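Local coordinates for protein glycosyltransferase Gtf1 (Streptococcus pneumoniae, PDB 4PQG) that belongs to the GT-B class of glycosyltransferases and carries an extended antiparallel beta-sheet domain beside its nucleotide-binding fold, at residues L144-Y149 and Y155-F160. Numbering follows the deposited sequence.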
loop_
_atom_site.group_PDB
_atom_site.type_symbol
_atom_site.label_atom_id
_atom_site.label_comp_id
_atom_site.label_asym_id
_atom_site.label_seq_id
_atom_site.Cartn_x
_atom_site.Cartn_y
_atom_site.Cartn_z
ATOM N N LEU A 144 -2.906 30.974 -11.181
ATOM C CA LEU A 144 -3.687 30.096 -10.328
ATOM C C LEU A 144 -3.835 30.716 -8.941
ATOM O O LEU A 144 -2.856 31.030 -8.288
ATOM C CB LEU A 144 -3.009 28.741 -10.237
ATOM C CG LEU A 144 -3.598 27.661 -9.335
ATOM C CD1 LEU A 144 -4.974 27.246 -9.802
ATOM C CD2 LEU A 144 -2.654 26.465 -9.371
ATOM N N ILE A 145 -5.075 30.857 -8.504
ATOM C CA ILE A 145 -5.436 31.583 -7.296
ATOM C C ILE A 145 -6.033 30.656 -6.221
ATOM O O ILE A 145 -5.860 30.883 -5.041
ATOM C CB ILE A 145 -6.408 32.739 -7.688
ATOM C CG1 ILE A 145 -5.650 33.835 -8.453
ATOM C CG2 ILE A 145 -7.151 33.340 -6.499
ATOM C CD1 ILE A 145 -4.331 34.236 -7.813
ATOM N N ARG A 146 -6.756 29.628 -6.631
ATOM C CA ARG A 146 -7.426 28.742 -5.677
ATOM C C ARG A 146 -7.695 27.397 -6.316
ATOM O O ARG A 146 -8.020 27.315 -7.517
ATOM C CB ARG A 146 -8.748 29.351 -5.175
ATOM C CG ARG A 146 -9.318 28.670 -3.923
ATOM C CD ARG A 146 -10.563 29.405 -3.406
ATOM N NE ARG A 146 -11.831 28.778 -3.778
ATOM C CZ ARG A 146 -13.017 29.395 -3.803
ATOM N NH1 ARG A 146 -13.138 30.691 -3.511
ATOM N NH2 ARG A 146 -14.100 28.709 -4.130
ATOM N N LYS A 147 -7.531 26.350 -5.512
ATOM C CA LYS A 147 -7.970 25.005 -5.850
ATOM C C LYS A 147 -8.940 24.505 -4.801
ATOM O O LYS A 147 -8.645 24.554 -3.594
ATOM C CB LYS A 147 -6.795 24.024 -5.904
ATOM C CG LYS A 147 -5.839 24.205 -7.057
ATOM C CD LYS A 147 -4.928 22.990 -7.196
ATOM C CE LYS A 147 -3.696 23.317 -8.034
ATOM N NZ LYS A 147 -2.695 22.200 -8.090
ATOM N N ASP A 148 -10.086 24.002 -5.255
ATOM C CA ASP A 148 -11.073 23.415 -4.364
ATOM C C ASP A 148 -11.114 21.912 -4.603
ATOM O O ASP A 148 -10.909 21.462 -5.735
ATOM C CB ASP A 148 -12.459 23.986 -4.640
ATOM C CG ASP A 148 -12.629 25.425 -4.171
ATOM O OD1 ASP A 148 -11.770 25.964 -3.437
ATOM O OD2 ASP A 148 -13.659 26.009 -4.533
ATOM N N TYR A 149 -11.386 21.161 -3.533
ATOM C CA TYR A 149 -11.435 19.702 -3.538
ATOM C C TYR A 149 -12.795 19.225 -3.012
ATOM O O TYR A 149 -13.242 19.707 -1.977
ATOM C CB TYR A 149 -10.300 19.161 -2.671
ATOM C CG TYR A 149 -8.943 19.523 -3.236
ATOM C CD1 TYR A 149 -8.311 18.691 -4.165
ATOM C CD2 TYR A 149 -8.313 20.728 -2.892
ATOM C CE1 TYR A 149 -7.085 19.049 -4.728
ATOM C CE2 TYR A 149 -7.083 21.081 -3.442
ATOM C CZ TYR A 149 -6.483 20.233 -4.359
ATOM O OH TYR A 149 -5.262 20.558 -4.888
ATOM N N TYR A 155 -14.483 20.084 0.643
ATOM C CA TYR A 155 -13.864 19.822 1.924
ATOM C C TYR A 155 -12.528 20.566 2.169
ATOM O O TYR A 155 -12.124 20.707 3.311
ATOM C CB TYR A 155 -13.703 18.309 2.150
ATOM C CG TYR A 155 -12.774 17.585 1.172
ATOM C CD1 TYR A 155 -11.385 17.520 1.390
ATOM C CD2 TYR A 155 -13.293 16.924 0.069
ATOM C CE1 TYR A 155 -10.551 16.827 0.515
ATOM C CE2 TYR A 155 -12.472 16.238 -0.817
ATOM C CZ TYR A 155 -11.108 16.190 -0.594
ATOM O OH TYR A 155 -10.340 15.486 -1.490
ATOM N N CYS A 156 -11.873 21.029 1.102
ATOM C CA CYS A 156 -10.585 21.727 1.194
ATOM C C CYS A 156 -10.440 22.781 0.086
ATOM O O CYS A 156 -10.878 22.554 -1.064
ATOM C CB CYS A 156 -9.429 20.700 1.115
ATOM S SG CYS A 156 -7.761 21.402 1.053
ATOM N N SER A 157 -9.840 23.927 0.432
ATOM C CA SER A 157 -9.336 24.894 -0.555
ATOM C C SER A 157 -7.839 25.151 -0.363
ATOM O O SER A 157 -7.342 25.196 0.765
ATOM C CB SER A 157 -10.063 26.233 -0.478
ATOM O OG SER A 157 -11.397 26.121 -0.908
ATOM N N GLU A 158 -7.137 25.293 -1.475
ATOM C CA GLU A 158 -5.759 25.721 -1.494
ATOM C C GLU A 158 -5.676 27.091 -2.138
ATOM O O GLU A 158 -6.281 27.328 -3.185
ATOM C CB GLU A 158 -4.885 24.749 -2.283
ATOM C CG GLU A 158 -4.683 23.402 -1.617
ATOM C CD GLU A 158 -3.810 22.488 -2.446
ATOM O OE1 GLU A 158 -4.023 22.400 -3.672
ATOM O OE2 GLU A 158 -2.912 21.850 -1.861
ATOM N N TYR A 159 -4.868 27.954 -1.528
ATOM C CA TYR A 159 -4.691 29.328 -1.958
ATOM C C TYR A 159 -3.262 29.534 -2.439
ATOM O O TYR A 159 -2.315 29.085 -1.787
ATOM C CB TYR A 159 -5.043 30.298 -0.825
ATOM C CG TYR A 159 -6.452 30.078 -0.309
ATOM C CD1 TYR A 159 -7.550 30.627 -0.967
ATOM C CD2 TYR A 159 -6.683 29.275 0.808
ATOM C CE1 TYR A 159 -8.845 30.414 -0.497
ATOM C CE2 TYR A 159 -7.967 29.048 1.279
ATOM C CZ TYR A 159 -9.037 29.623 0.631
ATOM O OH TYR A 159 -10.299 29.390 1.100
ATOM N N PHE A 160 -3.140 30.174 -3.603
ATOM C CA PHE A 160 -1.870 30.374 -4.287
ATOM C C PHE A 160 -1.650 31.843 -4.636
ATOM O O PHE A 160 -2.604 32.578 -4.881
ATOM C CB PHE A 160 -1.839 29.599 -5.611
ATOM C CG PHE A 160 -1.959 28.110 -5.468
ATOM C CD1 PHE A 160 -0.839 27.297 -5.577
ATOM C CD2 PHE A 160 -3.198 27.514 -5.269
ATOM C CE1 PHE A 160 -0.949 25.914 -5.481
ATOM C CE2 PHE A 160 -3.316 26.136 -5.165
ATOM C CZ PHE A 160 -2.190 25.334 -5.270
HETATM O O HOH W 1 -1.876 21.797 -5.281
#
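Y149 and E158 meet across a beta hairpin of the extended antiparallel sheet, its strands 143-150 and 154-163 lying side by side. Y149 OH donates to E158 OE1 at 2.5 Å, from above the carboxylate plane, while OE1 itself lies in the plane of the tyrosine ring, at its edge; ring and carboxylate are turned 80° apart. A water donates to the same OE1 and accepts from K147 NZ, bridging two opposite charges that do not touch directly. On this face the K147 chain crosses the far rim of the F160 ring, K147 CG 3.7 Å from F160 CE2, and the ring takes a CH-pi contact from L144 CD2, squarely over its centre at 4.0 Å from the centroid. C156 SG stands obliquely beside the Y149 ring.

The face of R146, D148, S157 and Y159 is more polar. R146 grips D148 side-on, NE to OD1 and NH2 to OD2, the latter 2.8 Å long and on the syn lone pair. S157 OG reaches D148 OD1 at 2.6 Å from the opposite face of the carboxylate to NE, which would restrain the carboxylate's rotation. A bend at chi3 (101°) turns the R146 guanidinium to D148, while R146 CD passes Y159 CE1 at 3.5 Å. Paired backbone bonds link K147 with E158.

Farther out, R154 adds a salt bridge to D148 OD2 and R172 one to E158 OE2, while Y159 OH bonds Y175 OH. I145 and R146 both face Y138 in a classic beta bulge. Near the turn, Y149 O accepts from Y155 N and sits 3.4 Å above the plane of the Y155 ring, offset toward its rim.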